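Side-chain contacts in LINE-1 ORF1P (Homo sapiens, PDB 2W7A), which binds single-stranded RNA and DNA as a nucleic acid chaperone essential for LINE-1 retrotransposition, the chain here being its RNA recognition motif domain: residues G4-I9 and E76-A81; I9-S14 and R63-R68; K21-L26 and Q46-T51; D28-N33 and A41-Q46; P35-Q40 and V72-K77. One frame throughout, in Å; residues are numbered along the deposited sequence.

Contact 1 (G4-I9 and E76-A81)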
# COMPACT_ATOMS: atom_id res chain seq x y z
N GLY A 4 -9.90 3.57 -8.12
CA GLY A 4 -9.55 3.84 -6.73
C GLY A 4 -8.51 2.92 -6.11
O GLY A 4 -8.15 3.08 -4.95
N ASN A 5 -8.04 1.94 -6.88
CA ASN A 5 -7.06 0.96 -6.37
C ASN A 5 -5.62 1.35 -6.69
O ASN A 5 -5.32 1.80 -7.81
CB ASN A 5 -7.20 -0.41 -7.05
CG ASN A 5 -8.41 -1.20 -6.63
OD1 ASN A 5 -9.12 -0.85 -5.71
ND2 ASN A 5 -8.66 -2.28 -7.34
N LEU A 6 -4.73 1.16 -5.72
CA LEU A 6 -3.33 1.04 -6.06
C LEU A 6 -2.76 -0.26 -5.59
O LEU A 6 -3.39 -0.96 -4.78
CB LEU A 6 -2.53 2.20 -5.56
CG LEU A 6 -2.37 2.49 -4.12
CD1 LEU A 6 -1.49 1.51 -3.38
CD2 LEU A 6 -1.74 3.91 -3.94
N ARG A 7 -1.60 -0.59 -6.13
CA ARG A 7 -0.84 -1.76 -5.76
C ARG A 7 0.37 -1.33 -4.92
O ARG A 7 1.13 -0.46 -5.31
CB ARG A 7 -0.34 -2.53 -7.00
CG ARG A 7 -1.42 -3.27 -7.73
CD ARG A 7 -0.95 -3.89 -9.07
NE ARG A 7 -2.09 -4.55 -9.71
CZ ARG A 7 -2.46 -5.82 -9.54
NH1 ARG A 7 -1.75 -6.66 -8.80
NH2 ARG A 7 -3.53 -6.29 -10.16
N LEU A 8 0.55 -2.01 -3.81
CA LEU A 8 1.69 -1.88 -2.92
C LEU A 8 2.54 -3.12 -3.14
O LEU A 8 2.09 -4.26 -2.89
CB LEU A 8 1.19 -1.75 -1.50
CG LEU A 8 2.10 -1.91 -0.35
CD1 LEU A 8 3.30 -0.96 -0.44
CD2 LEU A 8 1.24 -1.66 0.94
N ILE A 9 3.75 -2.91 -3.61
CA ILE A 9 4.64 -3.98 -4.10
C ILE A 9 5.86 -4.11 -3.21
O ILE A 9 6.43 -3.09 -2.80
CB ILE A 9 5.09 -3.66 -5.55
CG1 ILE A 9 3.87 -3.58 -6.46
CG2 ILE A 9 6.14 -4.62 -6.02
CD1 ILE A 9 4.18 -3.19 -7.90
N GLU A 76 -4.63 9.07 -6.47
CA GLU A 76 -3.73 9.68 -7.45
C GLU A 76 -2.71 10.55 -6.75
O GLU A 76 -1.56 10.63 -7.20
CB GLU A 76 -4.55 10.49 -8.48
CG GLU A 76 -5.40 9.59 -9.36
CD GLU A 76 -6.14 10.27 -10.45
OE1 GLU A 76 -5.86 11.46 -10.69
OE2 GLU A 76 -7.07 9.61 -11.00
N LYS A 77 -3.13 11.25 -5.73
CA LYS A 77 -2.19 12.07 -4.94
C LYS A 77 -1.09 11.21 -4.36
O LYS A 77 0.12 11.59 -4.41
CB LYS A 77 -2.94 12.78 -3.82
CG LYS A 77 -2.15 13.82 -3.03
CD LYS A 77 -3.08 14.52 -1.98
CE LYS A 77 -4.37 15.07 -2.54
NZ LYS A 77 -5.57 14.17 -2.34
N MSE A 78 -1.43 10.06 -3.75
CA MSE A 78 -0.41 9.19 -3.17
C MSE A 78 0.54 8.65 -4.24
O MSE A 78 1.76 8.60 -4.05
CB MSE A 78 -1.09 8.00 -2.47
CG MSE A 78 -0.11 6.94 -2.01
SE MSE A 78 -0.50 6.16 -0.27
CE MSE A 78 -0.75 7.93 0.29
N LEU A 79 -0.02 8.26 -5.39
CA LEU A 79 0.80 7.76 -6.47
C LEU A 79 1.78 8.84 -6.97
O LEU A 79 2.97 8.56 -7.20
CB LEU A 79 -0.04 7.18 -7.58
CG LEU A 79 -0.67 5.85 -7.31
CD1 LEU A 79 -1.59 5.47 -8.45
CD2 LEU A 79 0.38 4.76 -7.12
N ARG A 80 1.30 10.08 -7.13
CA ARG A 80 2.14 11.15 -7.63
C ARG A 80 3.23 11.42 -6.62
O ARG A 80 4.37 11.68 -7.01
CB ARG A 80 1.31 12.44 -7.86
CG ARG A 80 0.50 12.49 -9.14
CD ARG A 80 0.26 13.95 -9.51
NE ARG A 80 -0.33 14.72 -8.42
CZ ARG A 80 -1.61 14.61 -8.05
NH1 ARG A 80 -2.40 13.84 -8.73
NH2 ARG A 80 -2.09 15.35 -7.06
N ALA A 81 2.88 11.47 -5.34
CA ALA A 81 3.88 11.74 -4.30
C ALA A 81 4.97 10.65 -4.30
O ALA A 81 6.16 10.93 -4.18
CB ALA A 81 3.19 11.83 -2.97
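Leu6 of strand 5-9 fits its CD2 methyl between Met78 and Leu79 of helix 72-85, and this one methyl carries the tight part of the contact. CD2 lies 3.9 Å from Leu79 CD2 and equally 3.9 Å from Met78 CG, while Leu6 CB adds a wider approach to Leu79 CD2. With CG between the backbone N and the carbonyl carbon (chi1 64°), and chi2 at 71°, the Leu6 side chain turns CD2 onto the helix. Leu79 passes alongside it, heading the opposite way, whereas selenomethionine Met78, in the conformer described, crosses it at about a right angle and offers its CG methylene. All of the touching is apolar, with no hydrogen bond across the gap. The loose side is the outer face of the helix, where Arg80 is exposed. On the strand, Asn5 and Arg7 alternate with Leu6 and point away from the helix, where both bind the Asp100 carboxylate, Arg7 through a salt bridge. Leu8, on the same side as Leu6, is taken up by helix 19-33 instead. Such a central strand, with Leu6 and Leu8 turned toward the helices and Asn5 and Arg7 on the other face, is characteristic of the alpha/beta sandwich of the RNA recognition motif.

Contact 2 (I9-S14 and R63-R68)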
# COMPACT_ATOMS: atom_id res chain seq x y z
N ILE A 9 3.75 -2.91 -3.61
CA ILE A 9 4.64 -3.98 -4.10
C ILE A 9 5.86 -4.11 -3.21
O ILE A 9 6.43 -3.09 -2.80
CB ILE A 9 5.09 -3.66 -5.55
CG1 ILE A 9 3.87 -3.58 -6.46
CG2 ILE A 9 6.14 -4.62 -6.02
CD1 ILE A 9 4.18 -3.19 -7.90
N GLY A 10 6.25 -5.35 -2.89
CA GLY A 10 7.46 -5.59 -2.10
C GLY A 10 7.36 -5.73 -0.60
O GLY A 10 8.38 -5.80 0.05
N VAL A 11 6.14 -5.80 -0.04
CA VAL A 11 5.96 -5.96 1.38
C VAL A 11 6.11 -7.45 1.69
O VAL A 11 5.40 -8.26 1.14
CB VAL A 11 4.60 -5.45 1.84
CG1 VAL A 11 4.41 -5.67 3.34
CG2 VAL A 11 4.41 -3.97 1.43
N PRO A 12 7.05 -7.82 2.56
CA PRO A 12 7.27 -9.24 2.80
C PRO A 12 6.01 -9.93 3.34
O PRO A 12 5.24 -9.31 4.07
CB PRO A 12 8.35 -9.28 3.89
CG PRO A 12 9.00 -7.94 3.80
CD PRO A 12 8.07 -6.97 3.23
N GLU A 13 5.81 -11.16 2.93
CA GLU A 13 4.72 -11.97 3.46
C GLU A 13 5.02 -12.40 4.88
O GLU A 13 6.18 -12.50 5.30
CB GLU A 13 4.55 -13.21 2.56
CG GLU A 13 4.13 -12.90 1.12
CD GLU A 13 2.65 -12.81 0.86
OE1 GLU A 13 1.84 -12.85 1.82
OE2 GLU A 13 2.27 -12.78 -0.34
N SER A 14 3.96 -12.69 5.64
CA SER A 14 4.11 -13.14 6.99
C SER A 14 3.02 -14.07 7.35
O SER A 14 1.86 -13.82 7.03
CB SER A 14 4.06 -11.93 7.90
OG SER A 14 3.94 -12.30 9.26
N ARG A 63 3.05 -11.45 -2.67
CA ARG A 63 1.89 -10.90 -3.35
C ARG A 63 1.85 -9.39 -3.23
O ARG A 63 2.25 -8.82 -2.18
CB ARG A 63 0.62 -11.48 -2.79
CG ARG A 63 0.45 -12.97 -3.09
CD ARG A 63 -0.67 -13.56 -2.31
NE ARG A 63 -0.39 -13.55 -0.92
CZ ARG A 63 -1.23 -13.95 0.00
NH1 ARG A 63 -2.44 -14.35 -0.32
NH2 ARG A 63 -0.81 -13.96 1.27
N HIS A 64 1.32 -8.75 -4.27
CA HIS A 64 0.96 -7.35 -4.15
C HIS A 64 -0.17 -7.19 -3.16
O HIS A 64 -0.94 -8.12 -2.94
CB HIS A 64 0.50 -6.81 -5.51
CG HIS A 64 1.54 -6.82 -6.58
ND1 HIS A 64 1.30 -6.38 -7.87
CD2 HIS A 64 2.84 -7.16 -6.54
CE1 HIS A 64 2.41 -6.48 -8.58
NE2 HIS A 64 3.36 -6.96 -7.80
N ILE A 65 -0.25 -6.02 -2.56
CA ILE A 65 -1.35 -5.65 -1.72
C ILE A 65 -2.17 -4.60 -2.48
O ILE A 65 -1.61 -3.56 -2.93
CB ILE A 65 -0.84 -5.06 -0.37
CG1 ILE A 65 -0.10 -6.09 0.47
CG2 ILE A 65 -1.97 -4.39 0.43
CD1 ILE A 65 0.74 -5.52 1.60
N ILE A 66 -3.47 -4.85 -2.65
CA ILE A 66 -4.34 -3.88 -3.29
C ILE A 66 -4.97 -3.03 -2.22
O ILE A 66 -5.56 -3.55 -1.27
CB ILE A 66 -5.45 -4.58 -4.12
CG1 ILE A 66 -4.82 -5.58 -5.09
CG2 ILE A 66 -6.32 -3.55 -4.80
CD1 ILE A 66 -3.72 -4.98 -5.93
N VAL A 67 -4.81 -1.72 -2.38
CA VAL A 67 -5.34 -0.73 -1.47
C VAL A 67 -6.42 0.07 -2.23
O VAL A 67 -6.15 0.69 -3.27
CB VAL A 67 -4.22 0.17 -0.95
CG1 VAL A 67 -4.79 1.22 0.06
CG2 VAL A 67 -3.07 -0.66 -0.39
N ARG A 68 -7.66 0.00 -1.74
CA ARG A 68 -8.77 0.71 -2.43
C ARG A 68 -9.10 1.95 -1.60
O ARG A 68 -9.39 1.86 -0.43
CB ARG A 68 -10.00 -0.19 -2.56
CG ARG A 68 -11.16 0.47 -3.31
CD ARG A 68 -12.25 -0.55 -3.64
NE ARG A 68 -13.30 0.01 -4.48
CZ ARG A 68 -14.48 -0.56 -4.69
NH1 ARG A 68 -14.78 -1.73 -4.12
NH2 ARG A 68 -15.38 0.04 -5.47
O HOH W 1 3.44 -6.23 -1.42
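Ile9 lies over one face of the His64 imidazole, its CG1 3.7 Å from the ring centroid and 11° off the normal, a CH-pi contact with both side chains pointing the same way. After Gly10, whose backbone calls for glycine, Val11 sets CB 3.9 Å from Ile65 CD1, and its N reaches Arg63 O through a water that accepts from the one and donates to the other. Glu13 meets Arg63 side-on: OE1 takes NH2 at 2.9 Å and OE2 takes NE at 2.8 Å, both on syn sides, carboxylate and guanidinium planes 22° apart. On its anti side, tilted from the carboxylate plane, OE2 also accepts Arg63 N at 2.8 Å. A glutamine here, uncharged and with an NH2 in place of one acceptor oxygen, would probably leave an Arg63 donor without its mate and the guanidinium freer to turn. Arg50 of strand 45-51 binds Val11 O, Pro12 O and Arg63 O, so the loop between strand 5-9 and helix 19-33 is fastened to Arg63, leading into strand 64-69.

Contact 3 (K21-L26 and Q46-T51)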
# COMPACT_ATOMS: atom_id res chain seq x y z
N LYS A 21 -3.00 -5.83 11.07
CA LYS A 21 -1.62 -5.56 10.68
C LYS A 21 -1.51 -4.87 9.35
O LYS A 21 -0.67 -3.99 9.18
CB LYS A 21 -0.75 -6.82 10.73
CG LYS A 21 -0.56 -7.33 12.16
CD LYS A 21 0.24 -8.65 12.26
CE LYS A 21 0.34 -9.13 13.75
NZ LYS A 21 0.40 -10.63 13.95
N LEU A 22 -2.37 -5.24 8.42
CA LEU A 22 -2.36 -4.62 7.10
C LEU A 22 -2.78 -3.14 7.18
O LEU A 22 -2.19 -2.28 6.52
CB LEU A 22 -3.24 -5.35 6.10
CG LEU A 22 -2.62 -6.59 5.48
CD1 LEU A 22 -3.75 -7.40 4.93
CD2 LEU A 22 -1.59 -6.28 4.45
N GLU A 23 -3.77 -2.85 8.01
CA GLU A 23 -4.17 -1.47 8.23
C GLU A 23 -3.03 -0.68 8.85
O GLU A 23 -2.74 0.45 8.43
CB GLU A 23 -5.41 -1.38 9.11
CG GLU A 23 -6.62 -1.91 8.39
CD GLU A 23 -7.87 -2.09 9.28
OE1 GLU A 23 -7.81 -1.84 10.51
OE2 GLU A 23 -8.91 -2.48 8.72
N ASN A 24 -2.34 -1.28 9.80
CA ASN A 24 -1.21 -0.62 10.48
C ASN A 24 -0.04 -0.39 9.51
O ASN A 24 0.64 0.64 9.55
CB ASN A 24 -0.75 -1.44 11.71
CG ASN A 24 -1.76 -1.43 12.84
OD1 ASN A 24 -2.74 -0.67 12.83
ND2 ASN A 24 -1.54 -2.29 13.81
N THR A 25 0.18 -1.34 8.60
CA THR A 25 1.21 -1.23 7.58
C THR A 25 0.95 -0.01 6.69
O THR A 25 1.86 0.75 6.41
CB THR A 25 1.27 -2.50 6.73
OG1 THR A 25 1.71 -3.57 7.55
CG2 THR A 25 2.23 -2.37 5.50
N LEU A 26 -0.27 0.19 6.26
CA LEU A 26 -0.56 1.34 5.40
C LEU A 26 -0.34 2.65 6.16
O LEU A 26 0.26 3.60 5.62
CB LEU A 26 -1.99 1.28 4.80
CG LEU A 26 -2.11 1.48 3.29
CD1 LEU A 26 -1.72 2.86 2.83
CD2 LEU A 26 -1.28 0.43 2.54
N GLN A 46 -10.34 2.33 2.28
CA GLN A 46 -11.48 1.42 2.48
C GLN A 46 -11.21 -0.09 2.65
O GLN A 46 -11.84 -0.75 3.47
CB GLN A 46 -12.35 1.46 1.27
CG GLN A 46 -13.13 2.75 1.15
CD GLN A 46 -14.10 2.71 0.00
OE1 GLN A 46 -13.97 1.91 -0.92
NE2 GLN A 46 -15.10 3.59 0.06
N GLU A 47 -10.43 -0.67 1.76
CA GLU A 47 -10.10 -2.08 1.89
C GLU A 47 -8.64 -2.27 1.55
O GLU A 47 -8.14 -1.56 0.72
CB GLU A 47 -10.92 -2.92 0.91
CG GLU A 47 -10.97 -4.39 1.29
CD GLU A 47 -11.99 -5.14 0.51
OE1 GLU A 47 -12.38 -4.64 -0.58
OE2 GLU A 47 -12.41 -6.22 0.97
N ILE A 48 -8.02 -3.26 2.17
CA ILE A 48 -6.58 -3.56 2.03
C ILE A 48 -6.45 -5.09 2.00
O ILE A 48 -6.77 -5.71 3.00
CB ILE A 48 -5.67 -3.10 3.24
CG1 ILE A 48 -5.76 -1.62 3.55
CG2 ILE A 48 -4.18 -3.43 2.96
CD1 ILE A 48 -5.11 -1.25 4.84
N GLN A 49 -5.94 -5.68 0.91
CA GLN A 49 -5.78 -7.12 0.89
C GLN A 49 -4.67 -7.57 -0.05
O GLN A 49 -4.42 -6.96 -1.09
CB GLN A 49 -7.07 -7.85 0.45
CG GLN A 49 -7.52 -7.56 -0.92
CD GLN A 49 -9.01 -7.80 -1.10
OE1 GLN A 49 -9.49 -8.89 -0.86
NE2 GLN A 49 -9.74 -6.77 -1.53
N ARG A 50 -4.07 -8.69 0.31
CA ARG A 50 -3.18 -9.37 -0.63
C ARG A 50 -3.96 -9.90 -1.80
O ARG A 50 -5.14 -10.29 -1.63
CB ARG A 50 -2.45 -10.50 0.03
CG ARG A 50 -1.54 -10.09 1.15
CD ARG A 50 -0.12 -9.78 0.70
NE ARG A 50 0.68 -9.39 1.84
CZ ARG A 50 1.96 -9.07 1.82
NH1 ARG A 50 2.63 -9.10 0.69
NH2 ARG A 50 2.58 -8.78 2.96
N THR A 51 -3.33 -9.94 -2.98
CA THR A 51 -3.94 -10.53 -4.16
C THR A 51 -2.97 -11.50 -4.82
O THR A 51 -1.82 -11.19 -4.93
CB THR A 51 -4.42 -9.43 -5.15
OG1 THR A 51 -5.19 -10.06 -6.23
CG2 THR A 51 -3.28 -8.65 -5.73
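The flat Leu22-Glu23 peptide carries the Ile48 CD1 methyl off its plane, 3.5 Å from Leu22 O and 3.5 Å from Glu23 CA. The Glu23 carboxylate stays out of this meeting; its side chain crosses Ile48 obliquely and lends only the CG methylene, 3.9 Å from Ile48 CD1. Ile48 and Leu26 are each modelled in two conformers; in the copies described, the two Ile48 branches divide the helix surface. The longer branch, with CG1 beside the backbone N (chi1 -57°), delivers CD1 to the helix backbone and to Leu26 CB, 4.0 Å away. The shorter branch puts CG2 3.8 Å from Leu22 CB, the two side chains lying alongside and heading opposite ways. This is helix 19-33 lying across an outermost strand of the sheet in the RNA recognition motif; the axes of segments 21-26 and 46-51 approach to 8.6 Å, at 106°. A classic beta bulge, Gln46 and Glu47 both facing Arg68, precedes Ile48. Glu47 and Gln49 point away from the helix. Within the helix, Thr25 OG1 donates to Lys21 O at 2.9 Å from above the carbonyl plane, while Thr25 N reaches the same oxygen from the other face. Buried Arg50 forms a salt bridge with Glu17.

Contact 4 (D28-N33 and A41-Q46)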
# COMPACT_ATOMS: atom_id res chain seq x y z
N ASP A 28 1.69 3.04 8.60
CA ASP A 28 3.16 3.13 8.77
C ASP A 28 3.78 3.72 7.49
O ASP A 28 4.65 4.57 7.56
CB ASP A 28 3.78 1.79 9.15
CG ASP A 28 3.48 1.38 10.58
OD1 ASP A 28 3.00 2.21 11.39
OD2 ASP A 28 3.72 0.19 10.88
N ILE A 29 3.25 3.33 6.33
CA ILE A 29 3.79 3.82 5.07
C ILE A 29 3.52 5.32 4.92
O ILE A 29 4.40 6.11 4.55
CB ILE A 29 3.25 3.04 3.84
CG1 ILE A 29 3.86 1.63 3.89
CG2 ILE A 29 3.58 3.74 2.54
CD1 ILE A 29 3.12 0.62 2.92
N ILE A 30 2.33 5.72 5.28
CA ILE A 30 1.97 7.12 5.18
C ILE A 30 2.84 7.97 6.14
O ILE A 30 3.40 9.02 5.79
CB ILE A 30 0.48 7.32 5.45
CG1 ILE A 30 -0.36 6.67 4.37
CG2 ILE A 30 0.16 8.80 5.60
CD1 ILE A 30 -1.83 6.57 4.69
N GLN A 31 2.97 7.51 7.37
CA GLN A 31 3.75 8.25 8.36
C GLN A 31 5.24 8.28 8.06
O GLN A 31 5.90 9.28 8.37
CB GLN A 31 3.49 7.66 9.75
CG GLN A 31 2.04 7.86 10.19
CD GLN A 31 1.74 7.33 11.62
OE1 GLN A 31 0.61 7.58 12.10
NE2 GLN A 31 2.64 6.68 12.26
N GLU A 32 5.75 7.22 7.43
CA GLU A 32 7.18 7.15 7.10
C GLU A 32 7.57 8.01 5.92
O GLU A 32 8.74 8.42 5.84
CB GLU A 32 7.60 5.69 6.92
CG GLU A 32 9.09 5.43 6.77
CD GLU A 32 9.48 3.94 6.91
OE1 GLU A 32 8.67 3.13 7.50
OE2 GLU A 32 10.61 3.60 6.44
N ASN A 33 6.62 8.27 5.01
CA ASN A 33 6.92 8.88 3.73
C ASN A 33 6.21 10.15 3.35
O ASN A 33 6.78 10.96 2.59
CB ASN A 33 6.63 7.87 2.60
CG ASN A 33 7.50 6.62 2.73
OD1 ASN A 33 8.68 6.62 2.32
ND2 ASN A 33 6.93 5.55 3.29
N ALA A 41 -4.56 13.42 8.00
CA ALA A 41 -5.30 12.23 8.44
C ALA A 41 -6.64 12.11 7.74
O ALA A 41 -7.67 11.84 8.37
CB ALA A 41 -5.47 12.22 9.97
N ASN A 42 -6.64 12.35 6.43
CA ASN A 42 -7.86 12.18 5.64
C ASN A 42 -7.66 11.21 4.49
O ASN A 42 -8.27 11.35 3.45
CB ASN A 42 -8.38 13.51 5.10
CG ASN A 42 -9.83 13.41 4.59
OD1 ASN A 42 -10.70 12.73 5.19
ND2 ASN A 42 -10.09 14.08 3.47
N VAL A 43 -6.79 10.23 4.69
CA VAL A 43 -6.67 9.16 3.73
C VAL A 43 -7.70 8.14 4.27
O VAL A 43 -7.61 7.66 5.40
CB VAL A 43 -5.24 8.55 3.71
CG1 VAL A 43 -5.06 7.60 2.55
CG2 VAL A 43 -4.07 9.60 3.75
N GLN A 44 -8.71 7.85 3.46
CA GLN A 44 -9.83 7.05 3.85
C GLN A 44 -9.64 5.76 3.09
O GLN A 44 -10.28 5.52 2.10
CB GLN A 44 -11.14 7.78 3.47
CG GLN A 44 -11.09 9.33 3.76
CD GLN A 44 -12.30 10.10 3.24
OE1 GLN A 44 -13.41 9.92 3.73
NE2 GLN A 44 -12.08 10.99 2.26
N ILE A 45 -8.69 4.96 3.52
CA ILE A 45 -8.43 3.70 2.85
C ILE A 45 -9.63 2.85 3.27
O ILE A 45 -10.00 2.81 4.46
CB ILE A 45 -7.04 3.19 3.22
CG1 ILE A 45 -6.02 4.00 2.40
CG2 ILE A 45 -6.89 1.67 2.93
CD1 ILE A 45 -4.58 3.97 2.93
N GLN A 46 -10.34 2.33 2.28
CA GLN A 46 -11.48 1.42 2.48
C GLN A 46 -11.21 -0.09 2.65
O GLN A 46 -11.84 -0.75 3.47
CB GLN A 46 -12.35 1.46 1.27
CG GLN A 46 -13.13 2.75 1.15
CD GLN A 46 -14.10 2.71 0.00
OE1 GLN A 46 -13.97 1.91 -0.92
NE2 GLN A 46 -15.10 3.59 0.06
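The backbones of helix 28-33 and segment 41-46 stay well apart, with Ile30 CA and Val43 CA, their nearest pair, 9.0 Å from each other, so side chains alone bridge the gap. Ile30 and Val43 reach toward one another tip to tip. Ile30 CD1 arrives almost evenly between the two methyls of Val43, 3.9 Å from CG2 and 4.0 Å from CG1; Val43 has a second conformer, and these values belong to the one described. Extended through chi2 (168°), the long Ile30 branch carries CD1 far enough from the helix to approach Ile45 as well, CD1 to CD1 at 4.2 Å. Two residues before Val43, Ala41 takes positive phi as the chain leaves helix 35-40, and the segment then runs into strand 45-51. The contact joins the helix-to-strand connection of the RNA recognition motif to the C-terminal part of helix 19-33. Val43 and Ile45 both continue onto Phe69 of strand 64-69. At the helix end Asn33 turns its side chain back on its own turn: ND2 donates to Ile29 O at 2.9 Å with an angle of 162°, in the carbonyl plane and on a lone pair. Asn33 ND2 also binds Thr89 O, and Glu32 ties the helix to Lys91 and Gly92.

Contact 5 (P35-Q40 and V72-K77)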
# COMPACT_ATOMS: atom_id res chain seq x y z
N PRO A 35 4.45 13.12 5.09
CA PRO A 35 4.07 13.83 6.32
C PRO A 35 2.85 14.73 6.22
O PRO A 35 2.17 14.94 7.22
CB PRO A 35 5.37 14.60 6.69
CG PRO A 35 6.11 14.78 5.33
CD PRO A 35 5.82 13.43 4.66
N ASN A 36 2.62 15.35 5.06
CA ASN A 36 1.45 16.20 4.98
C ASN A 36 0.18 15.37 4.95
O ASN A 36 -0.80 15.71 5.57
CB ASN A 36 1.60 17.18 3.83
CG ASN A 36 2.69 18.26 4.16
OD1 ASN A 36 2.83 18.70 5.30
ND2 ASN A 36 3.39 18.65 3.18
N LEU A 37 0.20 14.25 4.26
CA LEU A 37 -0.92 13.34 4.33
C LEU A 37 -1.10 12.80 5.77
O LEU A 37 -2.22 12.69 6.27
CB LEU A 37 -0.71 12.20 3.32
CG LEU A 37 -0.77 12.50 1.84
CD1 LEU A 37 -0.61 11.14 1.12
CD2 LEU A 37 -2.06 13.20 1.49
N ALA A 38 -0.01 12.49 6.47
CA ALA A 38 -0.09 11.98 7.83
C ALA A 38 -0.75 13.01 8.79
O ALA A 38 -1.58 12.68 9.62
CB ALA A 38 1.32 11.63 8.32
N ARG A 39 -0.37 14.28 8.62
CA ARG A 39 -0.85 15.33 9.49
C ARG A 39 -2.33 15.51 9.26
O ARG A 39 -3.09 15.74 10.23
CB ARG A 39 -0.09 16.62 9.21
CG ARG A 39 -0.55 17.78 10.05
CD ARG A 39 0.16 19.04 9.60
NE ARG A 39 -0.52 20.20 10.21
CZ ARG A 39 -0.35 20.56 11.46
NH1 ARG A 39 0.48 19.91 12.25
NH2 ARG A 39 -1.03 21.60 11.94
N GLN A 40 -2.75 15.44 8.00
CA GLN A 40 -4.15 15.75 7.65
C GLN A 40 -5.08 14.62 8.02
O GLN A 40 -6.26 14.85 8.38
CB GLN A 40 -4.27 16.10 6.17
CG GLN A 40 -3.64 17.47 5.83
CD GLN A 40 -4.31 18.66 6.52
OE1 GLN A 40 -3.80 19.20 7.51
NE2 GLN A 40 -5.45 19.11 5.96
N VAL A 72 -10.79 8.67 -5.52
CA VAL A 72 -9.83 8.50 -6.60
C VAL A 72 -8.78 9.60 -6.57
O VAL A 72 -7.60 9.36 -6.82
CB VAL A 72 -10.56 8.45 -7.98
CG1 VAL A 72 -9.60 8.38 -9.15
CG2 VAL A 72 -11.52 7.27 -7.98
N GLU A 73 -9.20 10.81 -6.24
CA GLU A 73 -8.22 11.89 -6.14
C GLU A 73 -7.12 11.59 -5.14
O GLU A 73 -5.94 11.97 -5.36
CB GLU A 73 -8.93 13.20 -5.78
CG GLU A 73 -8.02 14.46 -5.90
CD GLU A 73 -8.73 15.74 -5.60
OE1 GLU A 73 -9.99 15.76 -5.63
OE2 GLU A 73 -8.03 16.74 -5.34
N MSE A 74 -7.45 10.89 -4.04
CA MSE A 74 -6.47 10.61 -3.04
C MSE A 74 -5.56 9.48 -3.48
O MSE A 74 -4.31 9.54 -3.27
CB MSE A 74 -7.15 10.26 -1.73
CG MSE A 74 -6.21 9.83 -0.68
SE MSE A 74 -4.83 11.18 -0.15
CE MSE A 74 -6.02 12.40 0.65
N LYS A 75 -6.12 8.46 -4.11
CA LYS A 75 -5.27 7.46 -4.76
C LYS A 75 -4.19 8.14 -5.64
O LYS A 75 -3.01 7.80 -5.59
CB LYS A 75 -6.07 6.49 -5.60
CG LYS A 75 -5.32 5.46 -6.18
CD LYS A 75 -5.85 5.06 -7.39
CE LYS A 75 -5.31 5.94 -8.46
NZ LYS A 75 -4.76 5.15 -9.58
N GLU A 76 -4.63 9.07 -6.47
CA GLU A 76 -3.73 9.68 -7.45
C GLU A 76 -2.71 10.55 -6.75
O GLU A 76 -1.56 10.63 -7.20
CB GLU A 76 -4.55 10.49 -8.48
CG GLU A 76 -5.40 9.59 -9.36
CD GLU A 76 -6.14 10.27 -10.45
OE1 GLU A 76 -5.86 11.46 -10.69
OE2 GLU A 76 -7.07 9.61 -11.00
N LYS A 77 -3.13 11.25 -5.73
CA LYS A 77 -2.19 12.07 -4.94
C LYS A 77 -1.09 11.21 -4.36
O LYS A 77 0.12 11.59 -4.41
CB LYS A 77 -2.94 12.78 -3.82
CG LYS A 77 -2.15 13.82 -3.03
CD LYS A 77 -3.08 14.52 -1.98
CE LYS A 77 -4.37 15.07 -2.54
NZ LYS A 77 -5.57 14.17 -2.34
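Leu37 points from the short helix 35-40 at helix 72-85, and its CD2 methyl is the point on which both partners from that helix converge. In this RNA recognition motif domain both helices lie on the same side of the sheet, the short one in the connection between helix 19-33 and strand 45-51. Leu37 and selenomethionine Met74 run flank to flank with their ends directed contrary ways. Met74 sets out with CG anti to its backbone N and then curls, bending at chi2 (60°) and chi3 (68°); the curl presents the selenium flank, with SE 3.8 Å from Leu37 CD2 and the CE methyl a little farther, at 4.1 Å. Lys77 comes in at a slant from the next turn. It uses its aliphatic part, not its charge, laying CD 3.9 Å from the same Leu37 CD2. The contact is apolar, small and near the surface: the backbones stand far apart, Leu37 CA and Lys77 CA being 9.4 Å from each other. Leu37 also touches Met78, which follows Lys77, while Met74 continues inward to Val43 and to Phe69 of strand 64-69. Past the contact, Lys77 bends at chi3 (-52°) and folds back along its own helix, bringing NZ to 3.8 Å from Met74 SE.

How the contacts relate
Contacts 1, 3 and 4 pack helices on one side of the antiparallel sheet. Leu8, next but one to the Leu6 of contact 1, joins them, its CD2 3.6 Å from Ile29 CD1 of segment 28-33 and also touching Leu26 of segment 21-26. Contacts 2 and 3 have centres about 8 Å apart and are linked through neighbouring strands, Ile66 N to Gln49 O at 2.8 Å being a probable hydrogen bond. Contacts 4 and 5 lie closer still, about 7 Å between centres, while the centres of contacts 2 and 5 are about 19 Å apart, on opposite sides of the chain's centre. RNA recognition motifs generally bind nucleic acid on the sheet face away from the helices; in this noncanonical member, Asn5 and Arg7 point to that side.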